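Long-range contacts in probable aminotransferase (Pseudomonas aeruginosa, PDB 5YKR), which belongs to the class-III aminotransferases, a family of pyridoxal-phosphate-dependent enzymes of fold type I, and assembles here from two copies of the chain: residues Gln51-Asn56 and Gly421-Pro426; Val159-Cys164 and Thr198-Val203; Trp133-Ser138 and Leu334-Met339; Gly86-His91 and Asp350-Met355. All blocks are in the same frame, centred on the assembly; numbering follows the deposited sequence.

From the N terminus, the chain opens contact 1 at 51-56, contact 4 at 86-91, contact 3 at 133-138 and contact 2 at 159-164, and closes them in reverse order. Contact 2 closes first, at 198-203, then contact 3 at 334-339, contact 4 at 350-355 and contact 1 at 421-426. The four loops are nested, and none cross. Contacts 2 and 3 involve the two outermost strands of the same seven-stranded sheet, the two contact centres about 28 Å apart. Contact 4 ties the loop before helix 94-104 to helix 349-372, which follows the helix of contact 3. Contact 1 joins an N-terminal loop to the chain at and just past strand 422-423. All four reach the second subunit.

Contact 1 of 4, residues Gln51-Asn56 and Gly421-Pro426; sequences QQWPGN and GVLLTP
The W53 indole carries P426 on one face: CD of the proline stands 3.6 Å above the centroid of the six-membered ring of W53, only 5° off the normal, a CH-pi contact over the centre. CG of P426 follows the same face toward the five-membered ring and lies 3.7 Å from CD2 of W53. At the far end of the benzo ring the approaches are oblique. The carbonyl L424 O comes to 3.4 Å from W53 CZ3, and the methyl L423 CD2 lies 4.1 Å from the same carbon. P426 CB also reaches the backbone before the indole, 3.4 Å from Q52 O, and lies 4.3 Å from P54 CD. Next to P426 in sequence, T425 OG1 is held by D84, and P54 and L424 both rest on H414 of helix 407-418. The W53-P426 contact ties loop 51-56 to the chain just past strand 422-423, which pairs with strand 76-79 at the margin of a four-stranded mixed sheet. The indole N-H is used elsewhere: W53 NE1 bonds to M111 O of the second subunit, and Q52 NE2 to N321 O of that subunit. With no hydrogen bond between the two segments, apolar and CH-pi contacts and close carbonyl-to-carbon approaches hold them together, while the polar side-chain ends of Q52 and W53 serve the dimer.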
loop_
_atom_site.group_PDB
_atom_site.type_symbol
_atom_site.label_atom_id
_atom_site.label_comp_id
_atom_site.label_asym_id
_atom_site.label_seq_id
_atom_site.Cartn_x
_atom_site.Cartn_y
_atom_site.Cartn_z
ATOM N N GLN A 51 9.457 16.893 1.430
ATOM C CA GLN A 51 9.692 18.331 1.270
ATOM C C GLN A 51 9.420 19.133 2.575
ATOM O O GLN A 51 9.767 20.301 2.683
ATOM C CB GLN A 51 8.829 18.846 0.103
ATOM C CG GLN A 51 9.380 19.936 -0.708
ATOM C CD GLN A 51 8.405 20.325 -1.818
ATOM O OE1 GLN A 51 7.181 20.398 -1.620
ATOM N NE2 GLN A 51 8.970 20.642 -2.969
ATOM N N GLN A 52 8.817 18.481 3.567
ATOM C CA GLN A 52 8.318 19.143 4.745
ATOM C C GLN A 52 9.252 19.057 5.939
ATOM O O GLN A 52 8.902 19.566 7.013
ATOM C CB GLN A 52 6.896 18.627 5.140
ATOM C CG GLN A 52 5.958 18.807 3.967
ATOM C CD GLN A 52 4.543 18.410 4.219
ATOM O OE1 GLN A 52 4.089 18.384 5.340
ATOM N NE2 GLN A 52 3.823 18.111 3.114
ATOM N N TRP A 53 10.431 18.464 5.768
ATOM C CA TRP A 53 11.493 18.686 6.739
ATOM C C TRP A 53 11.804 20.190 6.785
ATOM O O TRP A 53 11.651 20.896 5.832
ATOM C CB TRP A 53 12.706 17.858 6.378
ATOM C CG TRP A 53 12.566 16.369 6.619
ATOM C CD1 TRP A 53 12.075 15.442 5.733
ATOM C CD2 TRP A 53 12.977 15.628 7.759
ATOM N NE1 TRP A 53 12.099 14.191 6.281
ATOM C CE2 TRP A 53 12.671 14.270 7.512
ATOM C CE3 TRP A 53 13.602 15.969 8.976
ATOM C CZ2 TRP A 53 12.979 13.271 8.416
ATOM C CZ3 TRP A 53 13.873 14.961 9.887
ATOM C CH2 TRP A 53 13.578 13.640 9.593
ATOM N N PRO A 54 12.315 20.691 7.916
ATOM C CA PRO A 54 12.587 22.118 7.974
ATOM C C PRO A 54 13.985 22.295 7.268
ATOM O O PRO A 54 14.757 21.352 7.107
ATOM C CB PRO A 54 12.628 22.354 9.442
ATOM C CG PRO A 54 13.238 21.117 9.986
ATOM C CD PRO A 54 12.598 20.013 9.182
ATOM N N GLY A 55 14.313 23.432 6.860
ATOM C CA GLY A 55 15.469 23.484 5.996
ATOM C C GLY A 55 14.996 23.536 4.581
ATOM O O GLY A 55 13.853 23.214 4.241
ATOM N N ASN A 56 15.901 23.915 3.733
ATOM C CA ASN A 56 15.516 24.230 2.388
ATOM C C ASN A 56 15.451 23.024 1.462
ATOM O O ASN A 56 14.889 23.122 0.377
ATOM C CB ASN A 56 16.413 25.337 1.891
ATOM C CG ASN A 56 16.107 26.677 2.557
ATOM O OD1 ASN A 56 14.939 27.083 2.665
ATOM N ND2 ASN A 56 17.147 27.375 2.995
ATOM N N GLY A 421 22.753 18.026 15.008
ATOM C CA GLY A 421 22.923 16.574 15.026
ATOM C C GLY A 421 21.818 15.736 15.679
ATOM O O GLY A 421 22.077 14.583 16.088
ATOM N N VAL A 422 20.591 16.258 15.750
ATOM C CA VAL A 422 19.461 15.495 16.283
ATOM C C VAL A 422 18.293 15.597 15.276
ATOM O O VAL A 422 17.837 16.712 14.945
ATOM C CB VAL A 422 19.014 15.988 17.645
ATOM C CG1 VAL A 422 17.719 15.309 18.052
ATOM C CG2 VAL A 422 20.116 15.774 18.691
ATOM N N LEU A 423 17.815 14.458 14.795
ATOM C CA LEU A 423 16.639 14.428 13.938
ATOM C C LEU A 423 15.358 14.119 14.716
ATOM O O LEU A 423 15.270 13.133 15.431
ATOM C CB LEU A 423 16.805 13.324 12.857
ATOM C CG LEU A 423 17.967 13.508 11.905
ATOM C CD1 LEU A 423 18.152 12.309 10.992
ATOM C CD2 LEU A 423 17.793 14.768 11.100
ATOM N N LEU A 424 14.368 14.937 14.475
ATOM C CA LEU A 424 13.018 14.775 14.975
ATOM C C LEU A 424 12.091 14.747 13.771
ATOM O O LEU A 424 12.290 15.503 12.798
ATOM C CB LEU A 424 12.620 15.946 15.869
ATOM C CG LEU A 424 13.505 16.025 17.095
ATOM C CD1 LEU A 424 13.348 17.406 17.703
ATOM C CD2 LEU A 424 13.164 14.947 18.076
ATOM N N THR A 425 11.052 13.920 13.811
ATOM C CA THR A 425 10.152 13.860 12.689
ATOM C C THR A 425 9.498 15.200 12.443
ATOM O O THR A 425 9.094 15.870 13.401
ATOM C CB THR A 425 9.132 12.748 12.829
ATOM O OG1 THR A 425 8.348 12.699 11.629
ATOM C CG2 THR A 425 8.208 12.939 14.016
ATOM N N PRO A 426 9.391 15.621 11.173
ATOM C CA PRO A 426 8.910 16.986 10.975
ATOM C C PRO A 426 7.457 17.138 11.217
ATOM O O PRO A 426 6.989 18.261 11.322
ATOM C CB PRO A 426 9.261 17.288 9.529
ATOM C CG PRO A 426 9.421 15.999 8.884
ATOM C CD PRO A 426 9.907 15.033 9.934
#

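Contact 2 of 4, residues Val159-Cys164 and Thr198-Val203; sequences VVVFNC and TTTRLV
V160 and R201, like V159 and T200, V161 and L202, and F162 and V203, sit side by side in a parallel beta ladder, with strand 200-203 at the outer margin of the seven-stranded sheet of the fold. The short strand axes run 4.7 Å apart at 30°. On the face of V160, F162, R201 and V203, the methyl V160 CG1 meets V203 CG2 at 4.1 Å. Helix 208-215, the link of a beta-alpha-beta crossover from strand 200-203 to strand 220-225, covers both valines. R201 lays its CB beside V160 CG2, then runs out extended to a salt bridge with D219. On the other face CG1 of V161 is anti to the carbonyl carbon, which puts CG2 between N and C, touching T200 CG2 and L202 CD1. V175 of strand 175-177 packs on V161 and L202 there. Five backbone bonds join the two segments, from V159 N to T199 O at 2.9 Å through to N163 N and V203 O. CG of L202 is anti to the backbone N (chi1 -174°), and chi2 (61°) then brings CD1 over strand 159-162, 3.4 Å from V161 O and 3.5 Å from N163 N, with CD2 by N163 OD1.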
loop_
_atom_site.group_PDB
_atom_site.type_symbol
_atom_site.label_atom_id
_atom_site.label_comp_id
_atom_site.label_asym_id
_atom_site.label_seq_id
_atom_site.Cartn_x
_atom_site.Cartn_y
_atom_site.Cartn_z
ATOM N N VAL A 159 -19.149 5.481 9.152
ATOM C CA VAL A 159 -18.067 5.222 10.092
ATOM C C VAL A 159 -18.005 6.436 11.017
ATOM O O VAL A 159 -18.083 7.579 10.543
ATOM C CB VAL A 159 -16.697 5.003 9.389
ATOM C CG1 VAL A 159 -16.201 6.197 8.586
ATOM C CG2 VAL A 159 -15.599 4.732 10.367
ATOM N N VAL A 160 -17.791 6.193 12.304
ATOM C CA VAL A 160 -17.452 7.252 13.248
ATOM C C VAL A 160 -15.937 7.354 13.322
ATOM O O VAL A 160 -15.231 6.360 13.586
ATOM C CB VAL A 160 -18.040 6.986 14.665
ATOM C CG1 VAL A 160 -17.383 7.895 15.715
ATOM C CG2 VAL A 160 -19.579 7.216 14.634
ATOM N N VAL A 161 -15.460 8.585 13.156
ATOM C CA VAL A 161 -14.096 8.951 13.444
ATOM C C VAL A 161 -14.116 10.157 14.415
ATOM O O VAL A 161 -15.158 10.792 14.635
ATOM C CB VAL A 161 -13.242 9.228 12.223
ATOM C CG1 VAL A 161 -13.159 7.997 11.329
ATOM C CG2 VAL A 161 -13.774 10.426 11.442
ATOM N N PHE A 162 -12.947 10.453 14.985
ATOM C CA PHE A 162 -12.797 11.554 15.938
ATOM C C PHE A 162 -12.118 12.759 15.311
ATOM O O PHE A 162 -11.251 12.643 14.436
ATOM C CB PHE A 162 -12.071 11.058 17.203
ATOM C CG PHE A 162 -12.866 10.006 17.945
ATOM C CD1 PHE A 162 -13.962 10.363 18.687
ATOM C CD2 PHE A 162 -12.585 8.685 17.840
ATOM C CE1 PHE A 162 -14.737 9.428 19.339
ATOM C CE2 PHE A 162 -13.364 7.739 18.464
ATOM C CZ PHE A 162 -14.444 8.103 19.217
ATOM N N ASN A 163 -12.493 13.947 15.779
ATOM C CA ASN A 163 -11.948 15.164 15.193
ATOM C C ASN A 163 -10.413 15.187 15.416
ATOM O O ASN A 163 -9.931 14.886 16.528
ATOM C CB ASN A 163 -12.640 16.397 15.814
ATOM C CG ASN A 163 -12.376 17.680 15.050
ATOM O OD1 ASN A 163 -12.180 17.691 13.831
ATOM N ND2 ASN A 163 -12.257 18.799 15.819
ATOM N N CYS A 164 -9.694 15.537 14.368
ATOM C CA CYS A 164 -8.222 15.594 14.333
ATOM C C CYS A 164 -7.552 14.236 14.490
ATOM O O CYS A 164 -6.380 14.157 14.851
ATOM C CB CYS A 164 -7.652 16.629 15.329
ATOM S SG CYS A 164 -8.339 18.266 15.101
ATOM N N THR A 198 -22.616 11.312 3.846
ATOM C CA THR A 198 -23.109 9.991 3.528
ATOM C C THR A 198 -22.249 8.851 4.063
ATOM O O THR A 198 -22.706 7.721 4.134
ATOM C CB THR A 198 -23.307 9.799 2.007
ATOM O OG1 THR A 198 -22.048 9.603 1.369
ATOM C CG2 THR A 198 -24.052 10.999 1.378
ATOM N N THR A 199 -20.987 9.143 4.425
ATOM C CA THR A 199 -20.037 8.117 4.859
ATOM C C THR A 199 -19.604 8.178 6.308
ATOM O O THR A 199 -19.094 7.182 6.828
ATOM C CB THR A 199 -18.740 8.191 4.026
ATOM O OG1 THR A 199 -18.146 9.470 4.161
ATOM C CG2 THR A 199 -19.042 7.990 2.545
ATOM N N THR A 200 -19.763 9.325 6.963
ATOM C CA THR A 200 -19.042 9.610 8.178
ATOM C C THR A 200 -19.898 10.359 9.193
ATOM O O THR A 200 -20.664 11.256 8.821
ATOM C CB THR A 200 -17.787 10.464 7.849
ATOM O OG1 THR A 200 -17.093 9.903 6.729
ATOM C CG2 THR A 200 -16.879 10.674 9.031
ATOM N N ARG A 201 -19.734 9.973 10.470
ATOM C CA ARG A 201 -20.214 10.759 11.605
ATOM C C ARG A 201 -18.987 11.152 12.422
ATOM O O ARG A 201 -18.134 10.319 12.729
ATOM C CB ARG A 201 -21.276 10.058 12.420
ATOM C CG ARG A 201 -22.575 9.826 11.658
ATOM C CD ARG A 201 -23.642 9.160 12.548
ATOM N NE ARG A 201 -24.902 8.924 11.829
ATOM C CZ ARG A 201 -25.776 9.885 11.546
ATOM N NH1 ARG A 201 -25.590 11.150 11.970
ATOM N NH2 ARG A 201 -26.850 9.596 10.872
ATOM N N LEU A 202 -18.854 12.432 12.707
ATOM C CA LEU A 202 -17.702 12.976 13.435
ATOM C C LEU A 202 -18.079 13.314 14.863
ATOM O O LEU A 202 -19.147 13.890 15.126
ATOM C CB LEU A 202 -17.194 14.191 12.714
ATOM C CG LEU A 202 -15.912 14.816 13.232
ATOM C CD1 LEU A 202 -14.736 13.831 13.144
ATOM C CD2 LEU A 202 -15.565 16.157 12.528
ATOM N N VAL A 203 -17.212 12.950 15.791
ATOM C CA VAL A 203 -17.341 13.233 17.206
ATOM C C VAL A 203 -16.015 13.721 17.755
ATOM O O VAL A 203 -14.968 13.408 17.178
ATOM C CB VAL A 203 -17.811 11.926 17.934
ATOM C CG1 VAL A 203 -18.118 12.147 19.355
ATOM C CG2 VAL A 203 -19.031 11.299 17.227
#

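Contact 3 of 4, residues Trp133-Ser138 and Leu334-Met339; sequences WQVTTS and LQLAAM
V135 and Q335 run alongside one another, pointing opposite ways, with V135 CG1 3.4 Å from Q335 OE1. The same methyl, anti to the backbone N of V135, meets M339 tip to tip, CG1 to CE at 3.8 Å. The second methyl, V135 CG2, faces L336 CD2 at 4.3 Å. Beside these methyl contacts Q335 NE2 donates to T136 O over 3.1 Å. The bond is bent, 143° at the hydrogen, with the donor 39° above the carbonyl plane. This amide is held from several sides: NE2 also donates to P293 O, its stronger partner, and OE1 accepts weakly from G331 N, so both ends of the buried group are engaged and its rotation should be limited. The backbone that presents T136 O is positioned in turn, T136 OG1 donating to S138 O at 2.8 Å. Strand 132-136 is outermost in the seven-stranded sheet of this chain, next to strand 295-299, and W133 and V135 form backbone bonds to the second subunit. The axis of 334-339 passes 10.6 Å from that of 133-136, at 115°. These residues belong to helix 333-346, which sets L336 and A337 against helix 115-128 and L334, A337 and A338 against helix 94-104.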
loop_
_atom_site.group_PDB
_atom_site.type_symbol
_atom_site.label_atom_id
_atom_site.label_comp_id
_atom_site.label_asym_id
_atom_site.label_seq_id
_atom_site.Cartn_x
_atom_site.Cartn_y
_atom_site.Cartn_z
ATOM N N TRP A 133 -6.323 -13.033 11.485
ATOM C CA TRP A 133 -5.499 -11.943 10.958
ATOM C C TRP A 133 -5.460 -11.963 9.429
ATOM O O TRP A 133 -5.787 -12.966 8.771
ATOM C CB TRP A 133 -4.060 -12.091 11.514
ATOM C CG TRP A 133 -4.076 -11.950 12.985
ATOM C CD1 TRP A 133 -4.428 -12.907 13.893
ATOM C CD2 TRP A 133 -3.937 -10.720 13.729
ATOM N NE1 TRP A 133 -4.487 -12.359 15.163
ATOM C CE2 TRP A 133 -4.230 -11.018 15.077
ATOM C CE3 TRP A 133 -3.565 -9.415 13.394
ATOM C CZ2 TRP A 133 -4.168 -10.042 16.096
ATOM C CZ3 TRP A 133 -3.530 -8.448 14.404
ATOM C CH2 TRP A 133 -3.840 -8.765 15.733
ATOM N N GLN A 134 -5.066 -10.815 8.882
ATOM C CA GLN A 134 -4.733 -10.640 7.471
ATOM C C GLN A 134 -3.596 -9.626 7.390
ATOM O O GLN A 134 -3.341 -8.874 8.336
ATOM C CB GLN A 134 -5.944 -10.124 6.668
ATOM C CG GLN A 134 -7.080 -11.103 6.486
ATOM C CD GLN A 134 -6.794 -12.236 5.519
ATOM O OE1 GLN A 134 -7.092 -12.104 4.325
ATOM N NE2 GLN A 134 -6.259 -13.410 6.038
ATOM N N VAL A 135 -2.899 -9.600 6.267
ATOM C CA VAL A 135 -1.795 -8.657 5.998
ATOM C C VAL A 135 -2.118 -7.780 4.828
ATOM O O VAL A 135 -2.708 -8.243 3.834
ATOM C CB VAL A 135 -0.492 -9.428 5.701
ATOM C CG1 VAL A 135 0.688 -8.525 5.398
ATOM C CG2 VAL A 135 -0.162 -10.362 6.829
ATOM N N THR A 136 -1.751 -6.526 4.931
ATOM C CA THR A 136 -1.859 -5.537 3.850
ATOM C C THR A 136 -0.474 -4.928 3.540
ATOM O O THR A 136 0.513 -5.234 4.232
ATOM C CB THR A 136 -2.843 -4.434 4.194
ATOM O OG1 THR A 136 -2.284 -3.692 5.278
ATOM C CG2 THR A 136 -4.234 -4.957 4.507
ATOM N N THR A 137 -0.424 -3.995 2.594
ATOM C CA THR A 137 0.838 -3.249 2.327
ATOM C C THR A 137 0.933 -1.926 3.055
ATOM O O THR A 137 1.929 -1.230 2.876
ATOM C CB THR A 137 1.066 -3.105 0.809
ATOM O OG1 THR A 137 -0.026 -2.444 0.211
ATOM C CG2 THR A 137 1.244 -4.446 0.152
ATOM N N SER A 138 -0.067 -1.578 3.853
ATOM C CA SER A 138 -0.001 -0.327 4.680
ATOM C C SER A 138 -1.109 -0.307 5.723
ATOM O O SER A 138 -2.145 -0.923 5.560
ATOM C CB SER A 138 -0.188 0.893 3.796
ATOM O OG SER A 138 -1.513 0.977 3.260
ATOM N N LEU A 334 8.317 -12.066 1.652
ATOM C CA LEU A 334 9.317 -11.140 2.215
ATOM C C LEU A 334 8.760 -10.414 3.432
ATOM O O LEU A 334 9.434 -10.304 4.473
ATOM C CB LEU A 334 9.740 -10.149 1.117
ATOM C CG LEU A 334 10.980 -9.357 1.431
ATOM C CD1 LEU A 334 12.169 -10.287 1.469
ATOM C CD2 LEU A 334 11.221 -8.269 0.435
ATOM N N GLN A 335 7.514 -9.931 3.354
ATOM C CA GLN A 335 6.875 -9.305 4.510
ATOM C C GLN A 335 6.809 -10.247 5.691
ATOM O O GLN A 335 7.122 -9.878 6.823
ATOM C CB GLN A 335 5.435 -8.892 4.198
ATOM C CG GLN A 335 5.262 -7.696 3.247
ATOM C CD GLN A 335 3.749 -7.460 3.043
ATOM O OE1 GLN A 335 2.992 -8.435 2.841
ATOM N NE2 GLN A 335 3.291 -6.233 3.166
ATOM N N LEU A 336 6.388 -11.492 5.433
ATOM C CA LEU A 336 6.205 -12.434 6.520
ATOM C C LEU A 336 7.548 -12.798 7.203
ATOM O O LEU A 336 7.611 -12.973 8.427
ATOM C CB LEU A 336 5.471 -13.690 6.033
ATOM C CG LEU A 336 3.936 -13.634 6.144
ATOM C CD1 LEU A 336 3.490 -13.627 7.604
ATOM C CD2 LEU A 336 3.304 -12.452 5.435
ATOM N N ALA A 337 8.616 -12.919 6.410
ATOM C CA ALA A 337 9.934 -13.178 6.989
ATOM C C ALA A 337 10.363 -12.029 7.927
ATOM O O ALA A 337 10.891 -12.250 9.018
ATOM C CB ALA A 337 10.953 -13.375 5.908
ATOM N N ALA A 338 10.155 -10.789 7.459
ATOM C CA ALA A 338 10.515 -9.623 8.257
ATOM C C ALA A 338 9.675 -9.514 9.511
ATOM O O ALA A 338 10.186 -9.130 10.574
ATOM C CB ALA A 338 10.430 -8.355 7.416
ATOM N N MET A 339 8.384 -9.779 9.402
ATOM C CA MET A 339 7.494 -9.771 10.574
ATOM C C MET A 339 7.915 -10.825 11.600
ATOM O O MET A 339 7.876 -10.587 12.817
ATOM C CB MET A 339 6.019 -10.043 10.192
ATOM C CG MET A 339 5.411 -8.923 9.433
ATOM S SD MET A 339 3.666 -9.401 9.098
ATOM C CE MET A 339 3.316 -7.940 8.107
#

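Contact 4 of 4, residues Gly86-His91 and Asp350-Met355; sequences GAMFGH and DAYRHM
F89 turns the edge of its ring to the face of Y352, an offset edge-to-face pair with centroids 5.7 Å apart and planes at 69°. The phenol oxygen is part of this tight core: Y352 OH lies 3.5 Å from F89 CZ, near the plane of that ring, and is hydrogen-bonded to I264 O. The methyl of M355 reaches the same ring, CE to F89 CE1 at 3.7 Å, with the chain bent back at chi3 (67°). Its sulfur stands obliquely, SD 4.9 Å from the F89 centroid, a Met-aromatic contact. M88, extended, has CG over one face of F89, toward its rim, and crosses M355 at about a right angle, CE to CE at 3.8 Å. M88 and F89 are the two central residues of a type I beta turn from A87 to G90, from which both side chains reach the helix, in the loop leading from strand 76-79 to helix 94-104. M88 also touches C287, the neighbour in sequence of K286, which carries the pyridoxal phosphate. D350 and R353, on helix 349-372 but away from the contact, are solvent-exposed. Both terminal nitrogens of R353 meet one oxygen of D350 in a salt bridge: NH1 is 2.8 Å from D350 OD1, and NH2 is 3.1 Å from that OD1, almost in line with its C-O bond.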
loop_
_atom_site.group_PDB
_atom_site.type_symbol
_atom_site.label_atom_id
_atom_site.label_comp_id
_atom_site.label_asym_id
_atom_site.label_seq_id
_atom_site.Cartn_x
_atom_site.Cartn_y
_atom_site.Cartn_z
ATOM N N GLY A 86 8.311 4.443 11.038
ATOM C CA GLY A 86 8.505 3.258 10.188
ATOM C C GLY A 86 9.712 2.401 10.614
ATOM O O GLY A 86 9.791 1.211 10.350
ATOM N N ALA A 87 10.664 3.043 11.249
ATOM C CA ALA A 87 11.853 2.398 11.814
ATOM C C ALA A 87 11.882 2.463 13.351
ATOM O O ALA A 87 12.930 2.653 13.965
ATOM C CB ALA A 87 13.142 3.004 11.216
ATOM N N MET A 88 10.720 2.333 13.969
ATOM C CA MET A 88 10.561 2.469 15.408
ATOM C C MET A 88 11.562 1.688 16.252
ATOM O O MET A 88 11.954 2.163 17.344
ATOM C CB MET A 88 9.132 2.026 15.796
ATOM C CG MET A 88 8.913 1.905 17.282
ATOM S SD MET A 88 7.193 1.598 17.624
ATOM C CE MET A 88 7.345 1.389 19.362
ATOM N N PHE A 89 11.939 0.500 15.798
ATOM C CA PHE A 89 12.915 -0.299 16.555
ATOM C C PHE A 89 14.356 -0.137 16.147
ATOM O O PHE A 89 15.213 -0.914 16.571
ATOM C CB PHE A 89 12.467 -1.769 16.610
ATOM C CG PHE A 89 11.135 -1.923 17.250
ATOM C CD1 PHE A 89 11.053 -2.002 18.639
ATOM C CD2 PHE A 89 9.979 -1.964 16.486
ATOM C CE1 PHE A 89 9.853 -2.038 19.257
ATOM C CE2 PHE A 89 8.734 -1.968 17.124
ATOM C CZ PHE A 89 8.716 -2.024 18.512
ATOM N N GLY A 90 14.618 0.934 15.383
ATOM C CA GLY A 90 15.950 1.257 14.886
ATOM C C GLY A 90 16.130 0.916 13.423
ATOM O O GLY A 90 15.371 0.122 12.816
ATOM N N HIS A 91 17.152 1.506 12.840
ATOM C CA HIS A 91 17.552 1.185 11.487
ATOM C C HIS A 91 18.348 -0.102 11.454
ATOM O O HIS A 91 19.192 -0.332 12.321
ATOM C CB HIS A 91 18.351 2.333 10.902
ATOM C CG HIS A 91 17.594 3.610 10.866
ATOM N ND1 HIS A 91 16.454 3.778 10.121
ATOM C CD2 HIS A 91 17.783 4.763 11.554
ATOM C CE1 HIS A 91 16.005 5.013 10.303
ATOM N NE2 HIS A 91 16.779 5.636 11.190
ATOM N N ASP A 350 12.321 -6.948 26.968
ATOM C CA ASP A 350 13.590 -6.285 27.275
ATOM C C ASP A 350 13.805 -5.032 26.422
ATOM O O ASP A 350 14.311 -4.004 26.889
ATOM C CB ASP A 350 14.792 -7.232 27.064
ATOM C CG ASP A 350 14.932 -8.321 28.102
ATOM O OD1 ASP A 350 14.306 -8.277 29.166
ATOM O OD2 ASP A 350 15.745 -9.273 27.865
ATOM N N ALA A 351 13.419 -5.131 25.153
ATOM C CA ALA A 351 13.554 -3.990 24.236
ATOM C C ALA A 351 12.706 -2.821 24.759
ATOM O O ALA A 351 13.164 -1.675 24.830
ATOM C CB ALA A 351 13.139 -4.371 22.836
ATOM N N TYR A 352 11.453 -3.137 25.086
ATOM C CA TYR A 352 10.564 -2.092 25.563
ATOM C C TYR A 352 11.042 -1.508 26.904
ATOM O O TYR A 352 10.908 -0.327 27.143
ATOM C CB TYR A 352 9.135 -2.563 25.616
ATOM C CG TYR A 352 8.385 -2.462 24.298
ATOM C CD1 TYR A 352 8.354 -3.524 23.390
ATOM C CD2 TYR A 352 7.639 -1.341 23.998
ATOM C CE1 TYR A 352 7.613 -3.449 22.213
ATOM C CE2 TYR A 352 6.941 -1.244 22.808
ATOM C CZ TYR A 352 6.908 -2.289 21.934
ATOM O OH TYR A 352 6.134 -2.202 20.801
ATOM N N ARG A 353 11.581 -2.334 27.782
ATOM C CA ARG A 353 12.083 -1.833 29.044
ATOM C C ARG A 353 13.116 -0.744 28.817
ATOM O O ARG A 353 13.087 0.324 29.459
ATOM C CB ARG A 353 12.638 -2.957 29.897
ATOM C CG ARG A 353 13.066 -2.479 31.282
ATOM C CD ARG A 353 13.537 -3.635 32.206
ATOM N NE ARG A 353 12.767 -4.883 32.060
ATOM C CZ ARG A 353 13.172 -5.960 31.358
ATOM N NH1 ARG A 353 14.402 -6.038 30.830
ATOM N NH2 ARG A 353 12.365 -6.988 31.242
ATOM N N HIS A 354 14.068 -1.028 27.938
ATOM C CA HIS A 354 15.092 -0.051 27.585
ATOM C C HIS A 354 14.466 1.199 26.967
ATOM O O HIS A 354 14.797 2.340 27.335
ATOM C CB HIS A 354 16.092 -0.658 26.612
ATOM C CG HIS A 354 17.138 0.303 26.137
ATOM N ND1 HIS A 354 18.295 0.529 26.853
ATOM C CD2 HIS A 354 17.221 1.079 25.036
ATOM C CE1 HIS A 354 19.021 1.425 26.218
ATOM N NE2 HIS A 354 18.389 1.780 25.118
ATOM N N MET A 355 13.580 1.000 26.008
ATOM C CA MET A 355 12.933 2.149 25.345
ATOM C C MET A 355 12.177 3.027 26.352
ATOM O O MET A 355 12.224 4.262 26.275
ATOM C CB MET A 355 11.993 1.618 24.257
ATOM C CG MET A 355 12.721 1.004 23.069
ATOM S SD MET A 355 11.761 -0.120 22.050
ATOM C CE MET A 355 10.571 0.995 21.324
#